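Local coordinates for protein dihydropteroate synthase (Clostridioides difficile, PDB 6PZ2) that probably catalyses the condensation of p-aminobenzoate with a dihydropterin pyrophosphate to give dihydropteroate in folate synthesis, and binds pteroic acid in its barrel, at residues A[44-49]-A[251-255]. Numbering follows the deposited sequence.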
ATOM      1  N   MET A  44      -3.618 -20.899  -0.492  1.00 32.33           N
ATOM      2  CA  MET A  44      -2.666 -19.834  -0.191  1.00 34.44           C
ATOM      3  C   MET A  44      -1.382 -20.036  -0.995  1.00 32.76           C
ATOM      4  O   MET A  44      -0.730 -19.066  -1.418  1.00 32.99           O
ATOM      5  CB  MET A  44      -2.369 -19.744   1.310  1.00 34.74           C
ATOM      6  CG  MET A  44      -3.564 -19.220   2.079  1.00 38.17           C
ATOM      7  SD  MET A  44      -3.179 -18.936   3.829  1.00 41.46           S
ATOM      8  CE  MET A  44      -2.960 -20.622   4.377  1.00 39.49           C
ATOM      9  N   VAL A  45      -1.022 -21.297  -1.186  1.00 35.15           N
ATOM     10  CA  VAL A  45       0.185 -21.611  -1.944  1.00 35.22           C
ATOM     11  C   VAL A  45      -0.030 -21.200  -3.404  1.00 36.69           C
ATOM     12  O   VAL A  45       0.890 -20.646  -4.009  1.00 37.50           O
ATOM     13  CB  VAL A  45       0.570 -23.101  -1.830  1.00 39.21           C
ATOM     14  CG1 VAL A  45       1.603 -23.500  -2.879  1.00 31.03           C
ATOM     15  CG2 VAL A  45       1.086 -23.416  -0.430  1.00 38.10           C
ATOM     16  N   ASP A  46      -1.212 -21.472  -3.944  1.00 36.51           N
ATOM     17  CA  ASP A  46      -1.521 -21.095  -5.323  1.00 41.65           C
ATOM     18  C   ASP A  46      -1.543 -19.575  -5.445  1.00 44.76           C
ATOM     19  O   ASP A  46      -1.086 -19.083  -6.457  1.00 36.69           O
ATOM     20  CB  ASP A  46      -2.898 -21.563  -5.794  1.00 47.03           C
ATOM     21  CG  ASP A  46      -2.991 -23.060  -6.035  1.00 60.02           C
ATOM     22  OD1 ASP A  46      -1.954 -23.654  -6.402  1.00 71.99           O
ATOM     23  OD2 ASP A  46      -4.100 -23.625  -5.849  1.00 69.36           O
ATOM     24  N   GLN A  47      -2.020 -18.859  -4.421  1.00 37.79           N
ATOM     25  CA  GLN A  47      -1.960 -17.393  -4.422  1.00 37.34           C
ATOM     26  C   GLN A  47      -0.547 -16.852  -4.217  1.00 38.03           C
ATOM     27  O   GLN A  47      -0.356 -15.634  -4.330  1.00 43.06           O
ATOM     28  CB  GLN A  47      -2.812 -16.792  -3.306  1.00 36.52           C
ATOM     29  CG  GLN A  47      -4.295 -16.998  -3.553  1.00 34.74           C
ATOM     30  CD  GLN A  47      -5.117 -16.532  -2.378  1.00 43.84           C
ATOM     31  OE1 GLN A  47      -4.844 -15.505  -1.742  1.00 44.47           O
ATOM     32  NE2 GLN A  47      -6.168 -17.287  -2.126  1.00 37.63           N
ATOM     33  N   GLY A  48       0.410 -17.708  -3.867  1.00 37.36           N
ATOM     34  CA  GLY A  48       1.817 -17.311  -3.832  1.00 33.82           C
ATOM     35  C   GLY A  48       2.416 -17.258  -2.428  1.00 33.17           C
ATOM     36  O   GLY A  48       3.482 -16.659  -2.274  1.00 35.10           O
ATOM     37  N   ALA A  49       1.830 -17.904  -1.424  1.00 30.58           N
ATOM     38  CA  ALA A  49       2.497 -17.991  -0.083  1.00 32.63           C
ATOM     39  C   ALA A  49       3.843 -18.715  -0.195  1.00 36.17           C
ATOM     40  O   ALA A  49       3.973 -19.667  -0.984  1.00 37.53           O
ATOM     41  CB  ALA A  49       1.608 -18.697   0.910  1.00 32.10           C
ATOM     42  N   VAL A 251      -3.286 -13.564   0.848  1.00 27.47           N
ATOM     43  CA  VAL A 251      -1.947 -13.754   0.342  1.00 30.26           C
ATOM     44  C   VAL A 251      -1.750 -13.021  -1.001  1.00 30.01           C
ATOM     45  O   VAL A 251      -0.735 -12.330  -1.199  1.00 30.58           O
ATOM     46  CB  VAL A 251      -1.643 -15.259   0.270  1.00 30.98           C
ATOM     47  CG1 VAL A 251      -0.410 -15.557  -0.592  1.00 31.51           C
ATOM     48  CG2 VAL A 251      -1.481 -15.819   1.686  1.00 31.37           C
ATOM     49  N   TYR A 252      -2.688 -13.171  -1.926  1.00 33.11           N
ATOM     50  CA  TYR A 252      -2.509 -12.697  -3.308  1.00 34.17           C
ATOM     51  C   TYR A 252      -2.340 -11.168  -3.336  1.00 31.81           C
ATOM     52  O   TYR A 252      -1.390 -10.604  -3.906  1.00 28.89           O
ATOM     53  CB  TYR A 252      -3.727 -13.082  -4.153  1.00 35.74           C
ATOM     54  CG  TYR A 252      -3.655 -12.569  -5.568  1.00 37.76           C
ATOM     55  CD1 TYR A 252      -2.775 -13.152  -6.464  1.00 38.60           C
ATOM     56  CD2 TYR A 252      -4.389 -11.465  -5.985  1.00 39.16           C
ATOM     57  CE1 TYR A 252      -2.671 -12.680  -7.763  1.00 43.05           C
ATOM     58  CE2 TYR A 252      -4.283 -10.966  -7.277  1.00 41.07           C
ATOM     59  CZ  TYR A 252      -3.439 -11.604  -8.169  1.00 41.10           C
ATOM     60  OH  TYR A 252      -3.272 -11.164  -9.443  1.00 53.41           O
ATOM     61  N   GLU A 253      -3.261 -10.506  -2.643  1.00 29.56           N
ATOM     62  CA  GLU A 253      -3.314  -9.059  -2.621  1.00 29.13           C
ATOM     63  C   GLU A 253      -2.035  -8.516  -1.988  1.00 28.40           C
ATOM     64  O   GLU A 253      -1.373  -7.651  -2.560  1.00 30.27           O
ATOM     65  CB  GLU A 253      -4.570  -8.586  -1.891  1.00 31.20           C
ATOM     66  CG  GLU A 253      -5.851  -8.983  -2.594  1.00 32.16           C
ATOM     67  CD  GLU A 253      -6.388 -10.366  -2.232  1.00 39.50           C
ATOM     68  OE1 GLU A 253      -5.736 -11.130  -1.477  1.00 35.74           O
ATOM     69  OE2 GLU A 253      -7.475 -10.682  -2.710  1.00 41.57           O
ATOM     70  N   ASN A 254      -1.620  -9.058  -0.848  1.00 28.74           N
ATOM     71  CA  ASN A 254      -0.387  -8.563  -0.257  1.00 25.75           C
ATOM     72  C   ASN A 254       0.814  -8.906  -1.149  1.00 27.28           C
ATOM     73  O   ASN A 254       1.743  -8.114  -1.213  1.00 28.76           O
ATOM     74  CB  ASN A 254      -0.179  -9.081   1.160  1.00 27.70           C
ATOM     75  CG  ASN A 254      -1.112  -8.402   2.144  1.00 26.10           C
ATOM     76  OD1 ASN A 254      -0.793  -7.308   2.604  1.00 25.24           O
ATOM     77  ND2 ASN A 254      -2.223  -9.056   2.451  1.00 24.19           N
ATOM     78  N   LEU A 255       0.857 -10.084  -1.761  1.00 26.74           N
ATOM     79  CA  LEU A 255       2.011 -10.382  -2.658  1.00 29.62           C
ATOM     80  C   LEU A 255       2.093  -9.361  -3.807  1.00 27.65           C
ATOM     81  O   LEU A 255       3.203  -8.899  -4.131  1.00 31.58           O
ATOM     82  CB  LEU A 255       1.879 -11.800  -3.217  1.00 30.49           C
ATOM     83  CG  LEU A 255       2.972 -12.249  -4.191  1.00 33.34           C
ATOM     84  CD1 LEU A 255       4.364 -12.167  -3.602  1.00 35.97           C
ATOM     85  CD2 LEU A 255       2.724 -13.674  -4.646  1.00 37.45           C
TER
HETATM   86  O   HOH W   1      -4.905 -15.851   1.173  1.00 39.57           O
HETATM   87  O   HOH W   2      -6.433 -13.552  -1.052  1.00 42.88           O
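With CG set opposite its own carbonyl carbon (chi1 -69°) and the chain extended beyond it (chi2 174°), Gln-47 crosses the Tyr-252 side chain at about a right angle, with OE1 at CB, and brings OE1 to the first turn of helix 251-265. There Tyr-252 N donates to OE1 at 3.2 Å, in the carbonyl plane and on a lone pair, with the hydrogen bond moderately bent (148° at the hydrogen). Two waters also donate to OE1, so three bonds grip this oxygen: one water accepts from Val-251 N at 2.8 Å, the other donates to Glu-253 OE1 at 2.6 Å. The side chain thus serves two backbone N-H groups of the first turn, one directly and one through water. Val-251 divides its branches, CG1 fitting close to Ala-49 N (3.3 Å) and CG2 lying against Met-44 CG (4.0 Å). Leu-255 CD2 rests on Gly-48 CA at 3.8 Å; Gly-48, with positive phi, ends helix 33-46 in a Schellman motif closed by Ala-49 N to Met-44 O and Gly-48 N to Val-45 O. Val-251 and Leu-255 also touch Ile-14. The first barrel helix thereby meets the last, closing the outer helical layer of the TIM barrel.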